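Local coordinates for protein mosquitocidal toxin (Lysinibacillus sphaericus, PDB 2VSE) that kills mosquito larvae, probably by ADP-ribosylating target proteins through an enzymatic domain that is joined to four ricin-B-like lectin domains, at residues Q269-Q274 with I408-Y413; N365-F370 with S403-I408; V192-N197 with I215-W220. One frame throughout, in Å; residues are numbered along the deposited sequence.

Contact 1: residues Q269-Q274 with I408-Y413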
loop_
_atom_site.group_PDB
_atom_site.type_symbol
_atom_site.label_atom_id
_atom_site.label_comp_id
_atom_site.label_asym_id
_atom_site.label_seq_id
_atom_site.Cartn_x
_atom_site.Cartn_y
_atom_site.Cartn_z
ATOM N N GLN A 269 23.015 11.310 -16.446
ATOM C CA GLN A 269 23.729 11.465 -15.174
ATOM C C GLN A 269 24.744 10.342 -15.012
ATOM O O GLN A 269 24.452 9.213 -15.388
ATOM C CB GLN A 269 22.750 11.436 -13.993
ATOM C CG GLN A 269 21.839 12.636 -13.872
ATOM C CD GLN A 269 22.608 13.956 -13.803
ATOM O OE1 GLN A 269 23.383 14.201 -12.870
ATOM N NE2 GLN A 269 22.392 14.808 -14.797
ATOM N N ASN A 270 25.920 10.654 -14.456
ATOM C CA ASN A 270 26.975 9.653 -14.223
ATOM C C ASN A 270 26.503 8.553 -13.281
ATOM O O ASN A 270 26.294 8.810 -12.094
ATOM C CB ASN A 270 28.243 10.279 -13.615
ATOM C CG ASN A 270 28.906 11.292 -14.521
ATOM O OD1 ASN A 270 28.499 11.492 -15.668
ATOM N ND2 ASN A 270 29.940 11.947 -14.006
ATOM N N SER A 271 26.342 7.338 -13.802
ATOM C CA SER A 271 25.998 6.188 -12.964
ATOM C C SER A 271 26.093 4.859 -13.693
ATOM O O SER A 271 26.553 4.792 -14.828
ATOM C CB SER A 271 24.595 6.339 -12.354
ATOM O OG SER A 271 24.514 5.617 -11.145
ATOM N N GLU A 272 25.658 3.802 -13.017
ATOM C CA GLU A 272 25.624 2.476 -13.606
ATOM C C GLU A 272 24.317 2.255 -14.355
ATOM O O GLU A 272 23.233 2.451 -13.799
ATOM C CB GLU A 272 25.791 1.421 -12.525
ATOM C CG GLU A 272 25.898 0.021 -13.066
ATOM C CD GLU A 272 26.019 -0.983 -11.965
ATOM O OE1 GLU A 272 25.071 -1.107 -11.166
ATOM O OE2 GLU A 272 27.068 -1.647 -11.901
ATOM N N TYR A 273 24.436 1.833 -15.610
ATOM C CA TYR A 273 23.294 1.608 -16.474
ATOM C C TYR A 273 23.435 0.290 -17.211
ATOM O O TYR A 273 24.535 -0.272 -17.306
ATOM C CB TYR A 273 23.202 2.713 -17.522
ATOM C CG TYR A 273 22.941 4.100 -16.980
ATOM C CD1 TYR A 273 21.630 4.544 -16.731
ATOM C CD2 TYR A 273 23.990 4.981 -16.738
ATOM C CE1 TYR A 273 21.379 5.812 -16.246
ATOM C CE2 TYR A 273 23.747 6.260 -16.242
ATOM C CZ TYR A 273 22.442 6.670 -15.999
ATOM O OH TYR A 273 22.191 7.935 -15.513
ATOM N N GLN A 274 22.315 -0.191 -17.744
ATOM C CA GLN A 274 22.331 -1.192 -18.802
ATOM C C GLN A 274 21.840 -0.550 -20.097
ATOM O O GLN A 274 20.983 0.334 -20.080
ATOM C CB GLN A 274 21.468 -2.393 -18.453
ATOM C CG GLN A 274 22.057 -3.276 -17.404
ATOM C CD GLN A 274 21.441 -4.643 -17.429
ATOM O OE1 GLN A 274 20.284 -4.830 -17.037
ATOM N NE2 GLN A 274 22.204 -5.621 -17.908
ATOM N N ILE A 408 18.528 3.434 -22.215
ATOM C CA ILE A 408 19.547 3.560 -21.183
ATOM C C ILE A 408 18.838 3.420 -19.845
ATOM O O ILE A 408 18.199 4.364 -19.373
ATOM C CB ILE A 408 20.293 4.902 -21.273
ATOM C CG1 ILE A 408 20.949 5.041 -22.653
ATOM C CG2 ILE A 408 21.353 5.007 -20.165
ATOM C CD1 ILE A 408 21.535 6.396 -22.937
ATOM N N GLU A 409 18.944 2.234 -19.252
ATOM C CA GLU A 409 18.189 1.899 -18.046
ATOM C C GLU A 409 19.060 1.915 -16.794
ATOM O O GLU A 409 20.095 1.254 -16.746
ATOM C CB GLU A 409 17.494 0.537 -18.201
ATOM C CG GLU A 409 16.633 0.175 -17.009
ATOM C CD GLU A 409 15.981 -1.206 -17.102
ATOM O OE1 GLU A 409 15.361 -1.530 -18.149
ATOM O OE2 GLU A 409 16.062 -1.952 -16.099
ATOM N N LYS A 410 18.619 2.663 -15.786
ATOM C CA LYS A 410 19.317 2.743 -14.507
ATOM C C LYS A 410 19.249 1.403 -13.779
ATOM O O LYS A 410 18.176 0.831 -13.639
ATOM C CB LYS A 410 18.713 3.850 -13.630
ATOM C CG LYS A 410 19.302 3.930 -12.216
ATOM C CD LYS A 410 20.761 4.406 -12.232
ATOM C CE LYS A 410 21.477 4.130 -10.913
ATOM N NZ LYS A 410 22.238 2.829 -10.921
ATOM N N THR A 411 20.391 0.899 -13.320
ATOM C CA THR A 411 20.382 -0.345 -12.571
ATOM C C THR A 411 19.829 -0.049 -11.202
ATOM O O THR A 411 20.067 1.029 -10.652
ATOM C CB THR A 411 21.772 -0.997 -12.449
ATOM O OG1 THR A 411 22.707 -0.047 -11.912
ATOM C CG2 THR A 411 22.255 -1.500 -13.804
ATOM N N ASN A 412 19.083 -1.014 -10.667
ATOM C CA ASN A 412 18.370 -0.854 -9.415
ATOM C C ASN A 412 18.226 -2.205 -8.723
ATOM O O ASN A 412 17.742 -3.160 -9.322
ATOM C CB ASN A 412 17.008 -0.204 -9.683
ATOM C CG ASN A 412 16.051 -0.359 -8.539
ATOM O OD1 ASN A 412 16.354 0.005 -7.403
ATOM N ND2 ASN A 412 14.868 -0.887 -8.829
ATOM N N TYR A 413 18.626 -2.273 -7.456
ATOM C CA TYR A 413 18.738 -3.549 -6.758
ATOM C C TYR A 413 17.826 -3.670 -5.543
ATOM O O TYR A 413 17.289 -4.750 -5.274
ATOM C CB TYR A 413 20.194 -3.811 -6.357
ATOM C CG TYR A 413 21.125 -3.734 -7.537
ATOM C CD1 TYR A 413 21.213 -4.795 -8.447
ATOM C CD2 TYR A 413 21.885 -2.588 -7.776
ATOM C CE1 TYR A 413 22.039 -4.724 -9.537
ATOM C CE2 TYR A 413 22.711 -2.508 -8.871
ATOM C CZ TYR A 413 22.791 -3.580 -9.744
ATOM O OH TYR A 413 23.622 -3.513 -10.832
HETATM O O HOH W 1 24.514 2.810 -9.160
HETATM O O HOH W 2 18.746 -2.387 -15.804
#
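The carboxylate of E272 and the hydroxyls of T411 and Y413 form the tight end of this contact. E272 OE1 takes two bonds: T411 OG1 reaches its anti lone pair at 2.7 Å, while Y413 OH comes in from above the carboxylate plane, 2.8 Å from the same OE1. The extended E272 chain, CG anti to the backbone N (chi1 -175°), carries the acid this far; Y413 OH also bonds K308. The main-chain oxygen E272 O is gripped twice, by T411 N and by K410 NZ, the latter in the carbonyl plane. K410 starts out pointing away; bends at chi2 and chi4 bring back its amine, which also bonds T411 O. Strands 271-277 and 406-410 are the first and last of the ricin-B lectin beta-trefoil, and their antiparallel pairing closes the domain on itself: Q274 N meets E409 O at 2.8 Å, E409 N meets Q274 O. On the inner side, I408 CG2 sits over one face of the Y273 ring, 3.5 Å from Y273 CD1. The looser side is at the partly exposed E409, in a salt bridge with K276; a water lies within bonding distance of Q274 OE1 and E409 OE2, Q274 also bonding N301.

Contact 2: residues N365-F370 with S403-I408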
loop_
_atom_site.group_PDB
_atom_site.type_symbol
_atom_site.label_atom_id
_atom_site.label_comp_id
_atom_site.label_asym_id
_atom_site.label_seq_id
_atom_site.Cartn_x
_atom_site.Cartn_y
_atom_site.Cartn_z
ATOM N N ASN A 365 10.529 9.657 -29.845
ATOM C CA ASN A 365 9.842 8.610 -29.067
ATOM C C ASN A 365 10.480 8.298 -27.715
ATOM O O ASN A 365 9.935 7.505 -26.946
ATOM C CB ASN A 365 9.658 7.311 -29.871
ATOM C CG ASN A 365 9.476 7.556 -31.361
ATOM O OD1 ASN A 365 10.457 7.709 -32.096
ATOM N ND2 ASN A 365 8.222 7.580 -31.816
ATOM N N GLY A 366 11.629 8.904 -27.424
ATOM C CA GLY A 366 12.258 8.730 -26.112
ATOM C C GLY A 366 13.275 7.603 -26.025
ATOM O O GLY A 366 13.578 7.111 -24.936
ATOM N N PHE A 367 13.798 7.194 -27.177
ATOM C CA PHE A 367 14.907 6.246 -27.241
ATOM C C PHE A 367 16.191 7.020 -27.544
ATOM O O PHE A 367 16.128 8.172 -27.978
ATOM C CB PHE A 367 14.643 5.170 -28.303
ATOM C CG PHE A 367 13.443 4.307 -28.011
ATOM C CD1 PHE A 367 13.588 3.089 -27.340
ATOM C CD2 PHE A 367 12.165 4.708 -28.401
ATOM C CE1 PHE A 367 12.481 2.288 -27.063
ATOM C CE2 PHE A 367 11.053 3.912 -28.126
ATOM C CZ PHE A 367 11.213 2.701 -27.457
ATOM N N TYR A 368 17.345 6.393 -27.312
ATOM C CA TYR A 368 18.645 7.054 -27.493
ATOM C C TYR A 368 19.443 6.503 -28.657
ATOM O O TYR A 368 19.486 5.291 -28.871
ATOM C CB TYR A 368 19.488 6.953 -26.216
ATOM C CG TYR A 368 18.866 7.663 -25.043
ATOM C CD1 TYR A 368 19.124 9.011 -24.805
ATOM C CD2 TYR A 368 17.997 6.995 -24.181
ATOM C CE1 TYR A 368 18.545 9.676 -23.736
ATOM C CE2 TYR A 368 17.422 7.643 -23.111
ATOM C CZ TYR A 368 17.697 8.985 -22.892
ATOM O OH TYR A 368 17.106 9.647 -21.828
ATOM N N LYS A 369 20.079 7.407 -29.399
ATOM C CA LYS A 369 21.051 7.048 -30.438
ATOM C C LYS A 369 22.458 7.419 -29.966
ATOM O O LYS A 369 22.675 8.492 -29.395
ATOM C CB LYS A 369 20.748 7.755 -31.770
ATOM C CG LYS A 369 19.274 7.731 -32.214
ATOM C CD LYS A 369 18.915 6.543 -33.113
ATOM C CE LYS A 369 19.223 6.814 -34.581
ATOM N NZ LYS A 369 18.342 6.034 -35.505
ATOM N N PHE A 370 23.405 6.517 -30.190
ATOM C CA PHE A 370 24.802 6.775 -29.885
ATOM C C PHE A 370 25.529 7.044 -31.198
ATOM O O PHE A 370 25.464 6.227 -32.119
ATOM C CB PHE A 370 25.451 5.556 -29.224
ATOM C CG PHE A 370 24.925 5.233 -27.854
ATOM C CD1 PHE A 370 25.656 5.576 -26.723
ATOM C CD2 PHE A 370 23.735 4.540 -27.695
ATOM C CE1 PHE A 370 25.193 5.270 -25.461
ATOM C CE2 PHE A 370 23.261 4.227 -26.423
ATOM C CZ PHE A 370 23.990 4.592 -25.306
ATOM N N SER A 403 17.279 -1.143 -34.723
ATOM C CA SER A 403 18.474 -1.762 -34.162
ATOM C C SER A 403 19.525 -0.721 -33.759
ATOM O O SER A 403 20.480 -1.043 -33.051
ATOM C CB SER A 403 19.063 -2.790 -35.131
ATOM O OG SER A 403 19.418 -2.191 -36.366
ATOM N N GLN A 404 19.359 0.523 -34.205
ATOM C CA GLN A 404 20.255 1.594 -33.744
ATOM C C GLN A 404 19.600 2.500 -32.686
ATOM O O GLN A 404 20.153 3.539 -32.297
ATOM C CB GLN A 404 20.918 2.380 -34.908
ATOM C CG GLN A 404 19.987 3.191 -35.797
ATOM C CD GLN A 404 20.698 3.865 -36.978
ATOM O OE1 GLN A 404 20.398 5.011 -37.319
ATOM N NE2 GLN A 404 21.630 3.150 -37.609
ATOM N N GLU A 405 18.427 2.082 -32.212
ATOM C CA GLU A 405 17.761 2.768 -31.103
ATOM C C GLU A 405 17.948 1.972 -29.809
ATOM O O GLU A 405 17.858 0.738 -29.807
ATOM C CB GLU A 405 16.280 3.038 -31.415
ATOM C CG GLU A 405 16.049 4.045 -32.557
ATOM C CD GLU A 405 14.600 4.545 -32.666
ATOM O OE1 GLU A 405 14.004 4.432 -33.757
ATOM O OE2 GLU A 405 14.051 5.060 -31.669
ATOM N N TRP A 406 18.231 2.680 -28.718
ATOM C CA TRP A 406 18.555 2.035 -27.443
ATOM C C TRP A 406 17.823 2.638 -26.248
ATOM O O TRP A 406 17.450 3.819 -26.263
ATOM C CB TRP A 406 20.060 2.110 -27.168
ATOM C CG TRP A 406 20.917 1.570 -28.270
ATOM C CD1 TRP A 406 21.331 2.235 -29.391
ATOM C CD2 TRP A 406 21.474 0.255 -28.355
ATOM N NE1 TRP A 406 22.104 1.414 -30.168
ATOM C CE2 TRP A 406 22.214 0.193 -29.555
ATOM C CE3 TRP A 406 21.426 -0.873 -27.533
ATOM C CZ2 TRP A 406 22.899 -0.958 -29.955
ATOM C CZ3 TRP A 406 22.102 -2.021 -27.935
ATOM C CH2 TRP A 406 22.829 -2.051 -29.139
ATOM N N LEU A 407 17.648 1.822 -25.207
ATOM C CA LEU A 407 17.212 2.291 -23.897
ATOM C C LEU A 407 18.408 2.336 -22.950
ATOM O O LEU A 407 19.216 1.406 -22.902
ATOM C CB LEU A 407 16.144 1.364 -23.318
ATOM C CG LEU A 407 14.760 1.291 -23.969
ATOM C CD1 LEU A 407 14.031 0.068 -23.475
ATOM C CD2 LEU A 407 13.935 2.535 -23.682
ATOM N N ILE A 408 18.528 3.434 -22.215
ATOM C CA ILE A 408 19.547 3.560 -21.183
ATOM C C ILE A 408 18.838 3.420 -19.845
ATOM O O ILE A 408 18.199 4.364 -19.373
ATOM C CB ILE A 408 20.293 4.902 -21.273
ATOM C CG1 ILE A 408 20.949 5.041 -22.653
ATOM C CG2 ILE A 408 21.353 5.007 -20.165
ATOM C CD1 ILE A 408 21.535 6.396 -22.937
HETATM O O HOH W 3 22.721 4.349 -31.371
#
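Q404 meets K369 in the stretch leading to strand 406-410, the last of the ricin-B beta-trefoil, and from there the chain runs past strand 368-372 of the same lectin domain. Q404 OE1 receives K369 NZ in the plane of its amide, on a lone pair, at 2.9 Å; the same oxygen accepts from N399 N. K369 gets there by bending at chi2 and chi3, which brings K369 CD close to the main-chain oxygen Q404 O. F370 N donates to a water that lies 2.8 Å from Q404 O and can donate to it, where the two chains spread apart. E405 comes next: its CG packs on K369 CD, and its OE2, held by N363, lies 3.4 Å from F367 CB, with the carboxylate nearly perpendicular to the phenyl ring. W406 makes the one beta bridge, an antiparallel hydrogen-bonded pair with Y368. Y368 N to W406 O is the straighter bond, at 171°, and W406 N to Y368 O the more bent, at 141°. On the indole, F370 stands edge-to-face, its edge directed at the five-membered ring with the planes almost at right angles; W406 NE1 is bonded to L380 O. L407 begins by pointing away from strand 368-372, yet its CD2 touches F367 CE1 at 3.7 Å. Last comes I408, whose CG1 lies beside the backbone N (chi1 -58°), which sends the end of the chain between two rings. Its CD1 lies over the face of Y368, 3.9 Å from the ring centroid, and is also 3.9 Å from F370 CZ.

Contact 3: residues V192-N197 with I215-W220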
loop_
_atom_site.group_PDB
_atom_site.type_symbol
_atom_site.label_atom_id
_atom_site.label_comp_id
_atom_site.label_asym_id
_atom_site.label_seq_id
_atom_site.Cartn_x
_atom_site.Cartn_y
_atom_site.Cartn_z
ATOM N N VAL A 192 19.172 22.856 -2.945
ATOM C CA VAL A 192 20.573 22.432 -2.808
ATOM C C VAL A 192 20.926 21.129 -3.541
ATOM O O VAL A 192 22.087 20.894 -3.861
ATOM C CB VAL A 192 21.007 22.330 -1.316
ATOM C CG1 VAL A 192 20.981 23.698 -0.659
ATOM C CG2 VAL A 192 20.134 21.334 -0.547
ATOM N N ARG A 193 19.922 20.299 -3.810
ATOM C CA ARG A 193 20.124 18.957 -4.354
ATOM C C ARG A 193 18.858 18.430 -5.035
ATOM O O ARG A 193 17.740 18.745 -4.619
ATOM C CB ARG A 193 20.522 17.990 -3.229
ATOM C CG ARG A 193 21.154 16.696 -3.708
ATOM C CD ARG A 193 21.852 15.939 -2.591
ATOM N NE ARG A 193 23.115 16.551 -2.183
ATOM C CZ ARG A 193 23.375 16.980 -0.948
ATOM N NH1 ARG A 193 22.462 16.848 0.021
ATOM N NH2 ARG A 193 24.552 17.534 -0.675
ATOM N N ILE A 194 19.044 17.638 -6.086
ATOM C CA ILE A 194 17.948 16.909 -6.701
ATOM C C ILE A 194 18.244 15.422 -6.554
ATOM O O ILE A 194 19.219 14.910 -7.116
ATOM C CB ILE A 194 17.740 17.280 -8.181
ATOM C CG1 ILE A 194 17.442 18.776 -8.324
ATOM C CG2 ILE A 194 16.608 16.451 -8.784
ATOM C CD1 ILE A 194 17.506 19.288 -9.747
ATOM N N TRP A 195 17.413 14.744 -5.768
ATOM C CA TRP A 195 17.587 13.333 -5.484
ATOM C C TRP A 195 16.806 12.541 -6.499
ATOM O O TRP A 195 15.674 12.888 -6.810
ATOM C CB TRP A 195 17.051 13.006 -4.103
ATOM C CG TRP A 195 17.870 13.528 -2.992
ATOM C CD1 TRP A 195 17.677 14.688 -2.311
ATOM C CD2 TRP A 195 19.019 12.903 -2.409
ATOM N NE1 TRP A 195 18.629 14.827 -1.336
ATOM C CE2 TRP A 195 19.473 13.750 -1.377
ATOM C CE3 TRP A 195 19.713 11.710 -2.662
ATOM C CZ2 TRP A 195 20.585 13.441 -0.587
ATOM C CZ3 TRP A 195 20.827 11.404 -1.872
ATOM C CH2 TRP A 195 21.248 12.270 -0.851
ATOM N N ILE A 196 17.413 11.476 -7.012
ATOM C CA ILE A 196 16.741 10.588 -7.956
ATOM C C ILE A 196 16.721 9.184 -7.367
ATOM O O ILE A 196 17.729 8.725 -6.811
ATOM C CB ILE A 196 17.419 10.602 -9.351
ATOM C CG1 ILE A 196 17.621 12.049 -9.831
ATOM C CG2 ILE A 196 16.597 9.809 -10.367
ATOM C CD1 ILE A 196 18.457 12.176 -11.084
ATOM N N ASN A 197 15.559 8.529 -7.487
ATOM C CA ASN A 197 15.273 7.225 -6.899
ATOM C C ASN A 197 15.411 6.096 -7.923
ATOM O O ASN A 197 14.534 5.920 -8.766
ATOM C CB ASN A 197 13.843 7.229 -6.350
ATOM C CG ASN A 197 13.450 5.905 -5.716
ATOM O OD1 ASN A 197 14.297 5.064 -5.422
ATOM N ND2 ASN A 197 12.157 5.723 -5.489
ATOM N N ILE A 215 22.854 22.735 -10.153
ATOM C CA ILE A 215 22.464 22.025 -8.944
ATOM C C ILE A 215 22.610 20.534 -9.218
ATOM O O ILE A 215 22.043 20.003 -10.174
ATOM C CB ILE A 215 21.037 22.358 -8.496
ATOM C CG1 ILE A 215 20.949 23.835 -8.105
ATOM C CG2 ILE A 215 20.633 21.472 -7.328
ATOM C CD1 ILE A 215 19.551 24.316 -7.841
ATOM N N SER A 216 23.392 19.875 -8.374
ATOM C CA SER A 216 23.774 18.500 -8.593
ATOM C C SER A 216 22.602 17.524 -8.385
ATOM O O SER A 216 21.769 17.706 -7.496
ATOM C CB SER A 216 24.957 18.142 -7.688
ATOM O OG SER A 216 24.531 17.979 -6.343
ATOM N N LYS A 217 22.553 16.506 -9.242
ATOM C CA LYS A 217 21.588 15.428 -9.162
ATOM C C LYS A 217 22.306 14.232 -8.572
ATOM O O LYS A 217 23.416 13.924 -8.981
ATOM C CB LYS A 217 21.064 15.062 -10.555
ATOM C CG LYS A 217 20.538 16.229 -11.382
ATOM C CD LYS A 217 19.426 15.763 -12.313
ATOM C CE LYS A 217 18.740 16.933 -13.007
ATOM N NZ LYS A 217 19.119 17.026 -14.430
ATOM N N VAL A 218 21.691 13.563 -7.605
ATOM C CA VAL A 218 22.295 12.343 -7.065
ATOM C C VAL A 218 21.342 11.166 -6.953
ATOM O O VAL A 218 20.196 11.313 -6.544
ATOM C CB VAL A 218 23.159 12.565 -5.754
ATOM C CG1 VAL A 218 23.051 13.981 -5.204
ATOM C CG2 VAL A 218 22.874 11.504 -4.688
ATOM N N PHE A 219 21.834 10.010 -7.392
ATOM C CA PHE A 219 21.127 8.750 -7.293
ATOM C C PHE A 219 21.195 8.244 -5.855
ATOM O O PHE A 219 22.266 7.948 -5.329
ATOM C CB PHE A 219 21.716 7.726 -8.275
ATOM C CG PHE A 219 21.365 7.992 -9.710
ATOM C CD1 PHE A 219 20.060 7.831 -10.161
ATOM C CD2 PHE A 219 22.337 8.398 -10.612
ATOM C CE1 PHE A 219 19.726 8.068 -11.485
ATOM C CE2 PHE A 219 22.014 8.646 -11.944
ATOM C CZ PHE A 219 20.708 8.483 -12.379
ATOM N N TRP A 220 20.031 8.167 -5.228
ATOM C CA TRP A 220 19.898 7.766 -3.838
ATOM C C TRP A 220 20.154 6.272 -3.610
ATOM O O TRP A 220 19.817 5.435 -4.452
ATOM C CB TRP A 220 18.488 8.129 -3.372
ATOM C CG TRP A 220 18.161 7.746 -1.970
ATOM C CD1 TRP A 220 18.386 8.484 -0.851
ATOM C CD2 TRP A 220 17.533 6.540 -1.539
ATOM N NE1 TRP A 220 17.945 7.811 0.258
ATOM C CE2 TRP A 220 17.412 6.613 -0.134
ATOM C CE3 TRP A 220 17.070 5.397 -2.199
ATOM C CZ2 TRP A 220 16.845 5.580 0.626
ATOM C CZ3 TRP A 220 16.501 4.373 -1.446
ATOM C CH2 TRP A 220 16.394 4.476 -0.047
#
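W195 and W220 meet edge-to-face, though offset, on one side of the parallel strand pair 190-196 and 217-219 in the mixed sheet of the Scabin-like ADP-ribosyltransferase domain. The five-membered ring of W220 directs its edge at the six-membered ring of W195, the planes 75° apart and the centroids separated by 5.7 Å. W220 reaches this position with CG anti to its backbone N (chi1 178°), which leaves CB and the CD1 edge facing W195. The two indole nitrogens are tied to different groups, W195 NE1 to E185 and W220 NE1 to N75, and helix 74-80 packs on both rings.

V218 runs alongside W195 on the same face, its CG2 3.5 Å from W195 CZ3. The other methyl, CG1, meets R193, whose chain crosses at a slant and brings CD within 3.5 Å of it. R193 CD in turn lies over one face of the W195 indole, near the rim, so arginine, valine and tryptophan form one continuous patch.

On the reverse side of the sheet the branches of I196 are divided between two neighbours. CD1 touches K217 CD and CB, while CG2 lies 3.8 Å from F219 CE1, the two side chains slanting across each other. At the start of the pair, I215 CG2 rests against V192 O and R193 N.

The backbones are laced alternately from strand to strand: I194 N binds S216 O, V218 N binds I194 O, and I196 N binds V218 O. The ladder finishes with W220 N to I196 O, 2.8 Å long and nearly straight at 175°.

Overall arrangement
Contact 1 lies between the other two, touching contact 3 and sharing I408 with contact 2. Both lectin contacts draw on strand 406-410, and through I408 they feed one lectin-domain core, their centres about 15 Å apart. On its other flank contact 1 meets contact 3, with centres about 14 Å apart. There F219, on the enzymatic side, packs against Q269, S271 and Y273; S271 CB is 3.5 Å from F219 CE2. The sheet of the ADP-ribosyltransferase-like domain and the first lectin domain thus meet directly. Contacts 2 and 3 do not touch, their nearest atoms staying about 8 Å apart.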